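Local coordinates for protein Beta/alpha-amylase (Paenibacillus polymyxa, PDB 3VOC) that hydrolyses alpha-1,4-glucosidic linkages of starch, its family 14 beta-amylase domain releasing successive maltose units from the non-reducing chain ends, at residues Y36-E48 with D56-K68. Residues are numbered along the deposited sequence; the frame is centred on the assembly and turned at random.
Sequences YAITTDVWWGYVE and DWSYYKTYANAVK. With CA (calcium ion), chain B.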
ATOM      1  N   TYR A  36      15.312  -1.503  15.723  1.00 14.67           N
ATOM      2  CA  TYR A  36      14.226  -1.370  16.684  1.00 14.93           C
ATOM      3  C   TYR A  36      13.167  -2.454  16.558  1.00 14.65           C
ATOM      4  O   TYR A  36      12.786  -3.088  17.561  1.00 13.28           O
ATOM      5  CB  TYR A  36      13.558   0.001  16.528  1.00 14.77           C
ATOM      6  CG  TYR A  36      12.389   0.264  17.463  1.00 17.08           C
ATOM      7  CD1 TYR A  36      12.581   0.427  18.846  1.00 19.26           C
ATOM      8  CD2 TYR A  36      11.095   0.381  16.956  1.00 18.48           C
ATOM      9  CE1 TYR A  36      11.485   0.689  19.704  1.00 20.80           C
ATOM     10  CE2 TYR A  36      10.015   0.651  17.784  1.00 20.43           C
ATOM     11  CZ  TYR A  36      10.210   0.807  19.144  1.00 20.30           C
ATOM     12  OH  TYR A  36       9.109   1.066  19.911  1.00 22.13           O
ATOM     13  N   ALA A  37      12.664  -2.630  15.331  1.00 13.82           N
ATOM     14  CA  ALA A  37      11.559  -3.554  15.083  1.00 14.19           C
ATOM     15  C   ALA A  37      11.709  -4.335  13.795  1.00 14.18           C
ATOM     16  O   ALA A  37      12.485  -3.958  12.906  1.00 14.49           O
ATOM     17  CB  ALA A  37      10.238  -2.815  15.089  1.00 14.03           C
ATOM     18  N   ILE A  38      10.979  -5.443  13.719  1.00 14.69           N
ATOM     19  CA  ILE A  38      10.816  -6.195  12.484  1.00 14.53           C
ATOM     20  C   ILE A  38       9.399  -5.960  11.970  1.00 15.04           C
ATOM     21  O   ILE A  38       8.431  -6.121  12.730  1.00 14.36           O
ATOM     22  CB  ILE A  38      11.033  -7.715  12.694  1.00 14.44           C
ATOM     23  CG1 ILE A  38      12.435  -8.011  13.282  1.00 14.76           C
ATOM     24  CG2 ILE A  38      10.746  -8.507  11.389  1.00 14.41           C
ATOM     25  CD1 ILE A  38      13.621  -7.596  12.371  1.00 14.76           C
ATOM     26  N   THR A  39       9.278  -5.538  10.706  1.00 14.70           N
ATOM     27  CA  THR A  39       7.949  -5.436  10.061  1.00 14.93           C
ATOM     28  C   THR A  39       7.642  -6.720   9.262  1.00 14.79           C
ATOM     29  O   THR A  39       8.536  -7.331   8.661  1.00 14.19           O
ATOM     30  CB  THR A  39       7.772  -4.186   9.163  1.00 15.14           C
ATOM     31  OG1 THR A  39       8.477  -4.386   7.933  1.00 18.46           O
ATOM     32  CG2 THR A  39       8.309  -2.905   9.861  1.00 14.68           C
ATOM     33  N   THR A  40       6.373  -7.129   9.273  1.00 14.32           N
ATOM     34  CA  THR A  40       6.031  -8.480   8.830  1.00 14.12           C
ATOM     35  C   THR A  40       4.691  -8.492   8.113  1.00 14.00           C
ATOM     36  O   THR A  40       3.680  -8.113   8.697  1.00 13.34           O
ATOM     37  CB  THR A  40       5.913  -9.437  10.041  1.00 14.21           C
ATOM     38  OG1 THR A  40       7.142  -9.441  10.779  1.00 13.84           O
ATOM     39  CG2 THR A  40       5.563 -10.879   9.587  1.00 13.63           C
ATOM     40  N   ASP A  41       4.681  -8.940   6.857  1.00 13.53           N
ATOM     41  CA  ASP A  41       3.425  -9.287   6.210  1.00 14.04           C
ATOM     42  C   ASP A  41       2.751 -10.428   6.966  1.00 14.12           C
ATOM     43  O   ASP A  41       3.300 -11.532   7.054  1.00 14.68           O
ATOM     44  CB  ASP A  41       3.633  -9.704   4.759  1.00 14.03           C
ATOM     45  CG  ASP A  41       3.691  -8.518   3.816  1.00 15.76           C
ATOM     46  OD1 ASP A  41       2.798  -7.653   3.860  1.00 15.86           O
ATOM     47  OD2 ASP A  41       4.629  -8.467   3.015  1.00 15.00           O
ATOM     48  N   VAL A  42       1.586 -10.136   7.540  1.00 13.90           N
ATOM     49  CA  VAL A  42       0.750 -11.165   8.194  1.00 13.53           C
ATOM     50  C   VAL A  42      -0.298 -11.516   7.154  1.00 14.05           C
ATOM     51  O   VAL A  42      -1.328 -10.828   7.011  1.00 13.30           O
ATOM     52  CB  VAL A  42       0.171 -10.664   9.543  1.00 13.46           C
ATOM     53  CG1 VAL A  42      -0.657 -11.742  10.246  1.00 13.13           C
ATOM     54  CG2 VAL A  42       1.319 -10.186  10.467  1.00 12.60           C
ATOM     55  N   TRP A  43       0.009 -12.554   6.370  1.00 14.33           N
ATOM     56  CA  TRP A  43      -0.786 -12.874   5.170  1.00 14.71           C
ATOM     57  C   TRP A  43      -2.200 -13.382   5.503  1.00 14.72           C
ATOM     58  O   TRP A  43      -2.364 -14.379   6.212  1.00 14.06           O
ATOM     59  CB  TRP A  43      -0.058 -13.915   4.301  1.00 14.68           C
ATOM     60  CG  TRP A  43       1.211 -13.397   3.716  1.00 15.44           C
ATOM     61  CD1 TRP A  43       2.477 -13.717   4.092  1.00 16.01           C
ATOM     62  CD2 TRP A  43       1.334 -12.433   2.660  1.00 17.78           C
ATOM     63  NE1 TRP A  43       3.384 -13.021   3.330  1.00 17.45           N
ATOM     64  CE2 TRP A  43       2.711 -12.223   2.446  1.00 15.58           C
ATOM     65  CE3 TRP A  43       0.407 -11.721   1.881  1.00 16.12           C
ATOM     66  CZ2 TRP A  43       3.201 -11.324   1.483  1.00 16.05           C
ATOM     67  CZ3 TRP A  43       0.892 -10.828   0.910  1.00 17.00           C
ATOM     68  CH2 TRP A  43       2.281 -10.640   0.722  1.00 18.85           C
ATOM     69  N   TRP A  44      -3.219 -12.718   4.966  1.00 14.67           N
ATOM     70  CA  TRP A  44      -4.587 -13.207   5.120  1.00 15.61           C
ATOM     71  C   TRP A  44      -4.713 -14.686   4.733  1.00 16.47           C
ATOM     72  O   TRP A  44      -5.376 -15.480   5.432  1.00 16.35           O
ATOM     73  CB  TRP A  44      -5.550 -12.353   4.291  1.00 15.82           C
ATOM     74  CG  TRP A  44      -6.994 -12.453   4.743  1.00 16.21           C
ATOM     75  CD1 TRP A  44      -7.481 -13.095   5.880  1.00 15.58           C
ATOM     76  CD2 TRP A  44      -8.127 -11.857   4.104  1.00 14.84           C
ATOM     77  NE1 TRP A  44      -8.841 -12.936   5.951  1.00 16.13           N
ATOM     78  CE2 TRP A  44      -9.264 -12.182   4.881  1.00 15.81           C
ATOM     79  CE3 TRP A  44      -8.292 -11.073   2.941  1.00 15.93           C
ATOM     80  CZ2 TRP A  44     -10.550 -11.763   4.528  1.00 17.08           C
ATOM     81  CZ3 TRP A  44      -9.555 -10.643   2.606  1.00 15.75           C
ATOM     82  CH2 TRP A  44     -10.679 -10.992   3.396  1.00 16.28           C
ATOM     83  N   GLY A  45      -4.049 -15.047   3.629  1.00 16.55           N
ATOM     84  CA  GLY A  45      -4.071 -16.408   3.083  1.00 17.18           C
ATOM     85  C   GLY A  45      -3.485 -17.449   4.029  1.00 17.00           C
ATOM     86  O   GLY A  45      -3.802 -18.626   3.912  1.00 16.59           O
ATOM     87  N   TYR A  46      -2.625 -17.007   4.951  1.00 16.68           N
ATOM     88  CA  TYR A  46      -2.038 -17.876   5.966  1.00 16.95           C
ATOM     89  C   TYR A  46      -2.930 -18.053   7.184  1.00 16.92           C
ATOM     90  O   TYR A  46      -2.855 -19.087   7.852  1.00 17.55           O
ATOM     91  CB  TYR A  46      -0.714 -17.304   6.483  1.00 16.61           C
ATOM     92  CG  TYR A  46       0.517 -17.564   5.642  1.00 17.36           C
ATOM     93  CD1 TYR A  46       0.424 -18.007   4.330  1.00 18.71           C
ATOM     94  CD2 TYR A  46       1.798 -17.313   6.165  1.00 18.87           C
ATOM     95  CE1 TYR A  46       1.574 -18.222   3.544  1.00 18.95           C
ATOM     96  CE2 TYR A  46       2.952 -17.533   5.395  1.00 18.02           C
ATOM     97  CZ  TYR A  46       2.831 -17.979   4.091  1.00 18.87           C
ATOM     98  OH  TYR A  46       3.953 -18.181   3.315  1.00 19.61           O
ATOM     99  N   VAL A  47      -3.716 -17.032   7.518  1.00 15.65           N
ATOM    100  CA  VAL A  47      -4.334 -16.996   8.840  1.00 15.62           C
ATOM    101  C   VAL A  47      -5.841 -17.239   8.856  1.00 15.49           C
ATOM    102  O   VAL A  47      -6.403 -17.464   9.913  1.00 16.20           O
ATOM    103  CB  VAL A  47      -4.009 -15.680   9.618  1.00 15.47           C
ATOM    104  CG1 VAL A  47      -2.498 -15.470   9.722  1.00 15.08           C
ATOM    105  CG2 VAL A  47      -4.679 -14.452   8.947  1.00 15.28           C
ATOM    106  N   GLU A  48      -6.491 -17.169   7.702  1.00 15.85           N
ATOM    107  CA  GLU A  48      -7.918 -17.484   7.613  1.00 16.16           C
ATOM    108  C   GLU A  48      -8.169 -18.332   6.356  1.00 16.64           C
ATOM    109  O   GLU A  48      -9.095 -18.072   5.596  1.00 16.94           O
ATOM    110  CB  GLU A  48      -8.757 -16.192   7.621  1.00 15.48           C
ATOM    111  CG  GLU A  48     -10.242 -16.374   7.986  1.00 15.20           C
ATOM    112  CD  GLU A  48     -11.048 -15.076   7.944  1.00 16.98           C
ATOM    113  OE1 GLU A  48     -10.450 -13.965   7.908  1.00 15.97           O
ATOM    114  OE2 GLU A  48     -12.300 -15.154   7.949  1.00 16.56           O
ATOM    115  N   ASP A  56      -5.952 -19.515  11.854  1.00 19.11           N
ATOM    116  CA  ASP A  56      -4.751 -20.217  12.286  1.00 19.38           C
ATOM    117  C   ASP A  56      -3.664 -19.158  12.453  1.00 19.05           C
ATOM    118  O   ASP A  56      -3.082 -18.698  11.471  1.00 18.15           O
ATOM    119  CB  ASP A  56      -4.330 -21.261  11.249  1.00 20.33           C
ATOM    120  CG  ASP A  56      -3.130 -22.101  11.706  1.00 23.42           C
ATOM    121  OD1 ASP A  56      -2.564 -21.843  12.793  1.00 24.35           O
ATOM    122  OD2 ASP A  56      -2.761 -23.036  10.976  1.00 27.32           O
ATOM    123  N   TRP A  57      -3.435 -18.752  13.699  1.00 18.31           N
ATOM    124  CA  TRP A  57      -2.428 -17.744  14.011  1.00 18.87           C
ATOM    125  C   TRP A  57      -1.111 -18.352  14.482  1.00 18.95           C
ATOM    126  O   TRP A  57      -0.188 -17.606  14.823  1.00 19.84           O
ATOM    127  CB  TRP A  57      -2.953 -16.772  15.083  1.00 17.97           C
ATOM    128  CG  TRP A  57      -4.133 -15.952  14.637  1.00 17.92           C
ATOM    129  CD1 TRP A  57      -5.438 -16.127  15.003  1.00 16.36           C
ATOM    130  CD2 TRP A  57      -4.116 -14.825  13.749  1.00 17.37           C
ATOM    131  NE1 TRP A  57      -6.231 -15.173  14.410  1.00 14.95           N
ATOM    132  CE2 TRP A  57      -5.444 -14.362  13.636  1.00 17.45           C
ATOM    133  CE3 TRP A  57      -3.105 -14.145  13.059  1.00 17.94           C
ATOM    134  CZ2 TRP A  57      -5.791 -13.260  12.845  1.00 17.82           C
ATOM    135  CZ3 TRP A  57      -3.444 -13.055  12.276  1.00 16.37           C
ATOM    136  CH2 TRP A  57      -4.775 -12.624  12.171  1.00 18.69           C
ATOM    137  N   SER A  58      -1.007 -19.689  14.501  1.00 18.99           N
ATOM    138  CA  SER A  58       0.123 -20.346  15.199  1.00 18.88           C
ATOM    139  C   SER A  58       1.493 -19.977  14.611  1.00 17.91           C
ATOM    140  O   SER A  58       2.432 -19.694  15.344  1.00 17.28           O
ATOM    141  CB  SER A  58      -0.044 -21.874  15.272  1.00 19.42           C
ATOM    142  OG  SER A  58      -0.131 -22.448  13.976  1.00 22.57           O
ATOM    143  N   TYR A  59       1.598 -19.952  13.292  1.00 17.94           N
ATOM    144  CA  TYR A  59       2.853 -19.526  12.662  1.00 17.59           C
ATOM    145  C   TYR A  59       3.272 -18.099  13.071  1.00 16.77           C
ATOM    146  O   TYR A  59       4.451 -17.836  13.330  1.00 16.61           O
ATOM    147  CB  TYR A  59       2.763 -19.665  11.145  1.00 17.64           C
ATOM    148  CG  TYR A  59       3.893 -18.992  10.391  1.00 17.94           C
ATOM    149  CD1 TYR A  59       5.132 -19.613  10.256  1.00 17.75           C
ATOM    150  CD2 TYR A  59       3.707 -17.742   9.783  1.00 17.83           C
ATOM    151  CE1 TYR A  59       6.177 -18.999   9.551  1.00 19.78           C
ATOM    152  CE2 TYR A  59       4.736 -17.131   9.061  1.00 19.21           C
ATOM    153  CZ  TYR A  59       5.966 -17.765   8.950  1.00 20.22           C
ATOM    154  OH  TYR A  59       6.989 -17.162   8.247  1.00 21.78           O
ATOM    155  N   TYR A  60       2.320 -17.177  13.127  1.00 16.80           N
ATOM    156  CA  TYR A  60       2.665 -15.810  13.496  1.00 16.62           C
ATOM    157  C   TYR A  60       2.925 -15.622  14.981  1.00 16.95           C
ATOM    158  O   TYR A  60       3.669 -14.733  15.367  1.00 16.92           O
ATOM    159  CB  TYR A  60       1.647 -14.802  12.955  1.00 16.50           C
ATOM    160  CG  TYR A  60       1.816 -14.621  11.475  1.00 16.02           C
ATOM    161  CD1 TYR A  60       2.950 -13.980  10.968  1.00 15.58           C
ATOM    162  CD2 TYR A  60       0.861 -15.127  10.562  1.00 15.80           C
ATOM    163  CE1 TYR A  60       3.130 -13.824   9.597  1.00 15.74           C
ATOM    164  CE2 TYR A  60       1.031 -14.961   9.165  1.00 15.08           C
ATOM    165  CZ  TYR A  60       2.170 -14.311   8.703  1.00 15.64           C
ATOM    166  OH  TYR A  60       2.389 -14.130   7.354  1.00 17.14           O
ATOM    167  N   LYS A  61       2.338 -16.474  15.813  1.00 17.69           N
ATOM    168  CA  LYS A  61       2.689 -16.471  17.235  1.00 17.99           C
ATOM    169  C   LYS A  61       4.140 -16.949  17.382  1.00 17.84           C
ATOM    170  O   LYS A  61       4.925 -16.352  18.114  1.00 17.83           O
ATOM    171  CB  LYS A  61       1.713 -17.324  18.049  1.00 18.51           C
ATOM    172  CG  LYS A  61       0.412 -16.598  18.393  1.00 21.00           C
ATOM    173  CD  LYS A  61      -0.666 -17.557  18.866  1.00 25.07           C
ATOM    174  CE  LYS A  61      -1.929 -16.790  19.334  1.00 26.35           C
ATOM    175  NZ  LYS A  61      -3.167 -17.672  19.309  1.00 25.70           N
ATOM    176  N   THR A  62       4.513 -17.988  16.636  1.00 18.01           N
ATOM    177  CA  THR A  62       5.912 -18.440  16.616  1.00 17.64           C
ATOM    178  C   THR A  62       6.861 -17.337  16.132  1.00 17.39           C
ATOM    179  O   THR A  62       7.927 -17.105  16.724  1.00 17.20           O
ATOM    180  CB  THR A  62       6.078 -19.692  15.738  1.00 18.33           C
ATOM    181  OG1 THR A  62       5.190 -20.717  16.205  1.00 17.90           O
ATOM    182  CG2 THR A  62       7.515 -20.208  15.793  1.00 17.33           C
ATOM    183  N   TYR A  63       6.485 -16.703  15.024  1.00 16.27           N
ATOM    184  CA  TYR A  63       7.247 -15.603  14.458  1.00 16.43           C
ATOM    185  C   TYR A  63       7.408 -14.498  15.499  1.00 16.24           C
ATOM    186  O   TYR A  63       8.533 -14.071  15.792  1.00 16.92           O
ATOM    187  CB  TYR A  63       6.498 -15.093  13.231  1.00 15.56           C
ATOM    188  CG  TYR A  63       7.238 -14.154  12.317  1.00 16.39           C
ATOM    189  CD1 TYR A  63       7.355 -14.446  10.958  1.00 16.38           C
ATOM    190  CD2 TYR A  63       7.792 -12.950  12.789  1.00 16.66           C
ATOM    191  CE1 TYR A  63       8.006 -13.569  10.085  1.00 18.07           C
ATOM    192  CE2 TYR A  63       8.458 -12.066  11.916  1.00 15.63           C
ATOM    193  CZ  TYR A  63       8.548 -12.382  10.566  1.00 16.98           C
ATOM    194  OH  TYR A  63       9.174 -11.517   9.677  1.00 17.26           O
ATOM    195  N   ALA A  64       6.291 -14.062  16.081  1.00 16.60           N
ATOM    196  CA  ALA A  64       6.323 -13.006  17.081  1.00 17.07           C
ATOM    197  C   ALA A  64       7.157 -13.397  18.299  1.00 17.73           C
ATOM    198  O   ALA A  64       7.900 -12.565  18.839  1.00 17.34           O
ATOM    199  CB  ALA A  64       4.901 -12.575  17.498  1.00 17.57           C
ATOM    200  N   ASN A  65       7.036 -14.656  18.725  1.00 18.24           N
ATOM    201  CA  ASN A  65       7.867 -15.183  19.823  1.00 18.93           C
ATOM    202  C   ASN A  65       9.364 -15.065  19.543  1.00 18.41           C
ATOM    203  O   ASN A  65      10.125 -14.680  20.422  1.00 18.44           O
ATOM    204  CB  ASN A  65       7.534 -16.648  20.105  1.00 19.30           C
ATOM    205  CG  ASN A  65       6.232 -16.819  20.855  1.00 22.91           C
ATOM    206  OD1 ASN A  65       5.657 -15.850  21.341  1.00 25.63           O
ATOM    207  ND2 ASN A  65       5.744 -18.065  20.935  1.00 25.17           N
ATOM    208  N   ALA A  66       9.783 -15.423  18.326  1.00 18.40           N
ATOM    209  CA  ALA A  66      11.197 -15.311  17.925  1.00 17.53           C
ATOM    210  C   ALA A  66      11.670 -13.844  17.976  1.00 17.33           C
ATOM    211  O   ALA A  66      12.753 -13.528  18.516  1.00 16.38           O
ATOM    212  CB  ALA A  66      11.424 -15.921  16.529  1.00 17.90           C
ATOM    213  N   VAL A  67      10.843 -12.952  17.441  1.00 17.08           N
ATOM    214  CA  VAL A  67      11.160 -11.514  17.423  1.00 17.26           C
ATOM    215  C   VAL A  67      11.301 -10.990  18.869  1.00 17.72           C
ATOM    216  O   VAL A  67      12.286 -10.326  19.201  1.00 16.92           O
ATOM    217  CB  VAL A  67      10.133 -10.704  16.574  1.00 17.53           C
ATOM    218  CG1 VAL A  67      10.296  -9.178  16.777  1.00 15.61           C
ATOM    219  CG2 VAL A  67      10.266 -11.060  15.092  1.00 17.03           C
ATOM    220  N   LYS A  68      10.334 -11.342  19.719  1.00 18.27           N
ATOM    221  CA  LYS A  68      10.350 -10.978  21.145  1.00 19.13           C
ATOM    222  C   LYS A  68      11.594 -11.502  21.872  1.00 19.28           C
ATOM    223  O   LYS A  68      12.237 -10.773  22.623  1.00 18.71           O
ATOM    224  CB  LYS A  68       9.114 -11.558  21.834  1.00 19.59           C
ATOM    225  CG  LYS A  68       9.050 -11.245  23.317  1.00 22.58           C
ATOM    226  CD  LYS A  68       7.819 -11.862  23.943  1.00 27.23           C
ATOM    227  CE  LYS A  68       7.770 -11.507  25.412  1.00 29.15           C
ATOM    228  NZ  LYS A  68       8.683 -12.384  26.221  1.00 32.08           N
TER
HETATM  229 CA    CA B 501     -14.083 -13.620   8.062  1.00 17.47          CA
HETATM  230  O   HOH W   1     -12.272 -12.186   8.444  1.00 14.99           O
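The ring of Tyr60 lies between Val42 and Tyr59: Val42 CG1 makes a CH-pi contact over one face, 3.8 Å from the ring centroid, while CD2 of Tyr59 covers the centre of the other. Thr40 CG2 and Val47 CG1 approach the edge of the same ring. One turn on, Tyr63 offers a face to Thr40 CG2, a second CH-pi contact, and its edge to Ile38 CG2. Trp57 receives Val47 CB over its six-membered ring, with Val42 CG1 in the ring plane at the edge. Tyr46 directs its edge at the face of Tyr59 in an offset edge-to-face pair, the planes turned 82° apart. In the (beta/alpha)8 barrel of this family 14 catalytic domain, such packing seats an outer helix on its preceding strand: 58-68 runs back nearly antiparallel to 37-43, the axes 9.9 Å apart. With its CG beside the backbone N (chi1 -74°), Tyr60 extends its hydroxyl to the strand's C-terminal end. There OH accepts an almost straight bond from Trp43 N (3.0 Å, N-H...O angle 171°). It also donates a weak one to Asp41 O at 2.8 Å. A phenylalanine in place of Tyr60 would probably keep the packing on both faces but leave Trp43 N and Asp41 O without this shared partner. The carboxylate of Asp41, a probable substrate ligand by similarity to relatives, turns away from the helix and is hydrogen-bonded through OD1 to Ser79 OG, whereas Thr40 OG1 is hydrogen-bonded to Trp74 NE1. Beyond the strand, Asp56 N donates to Val47 O (2.9 Å), and Asp56 OD1 caps the helix by accepting from Ser58 N and, on its syn lone pair, from Ser58 OG. Next to Val47, Glu48 binds calcium through OE2 at 2.4 Å, alongside Asp52, Asn53, Gln132 and Glu135, while its OE1 accepts from Trp44 NE1.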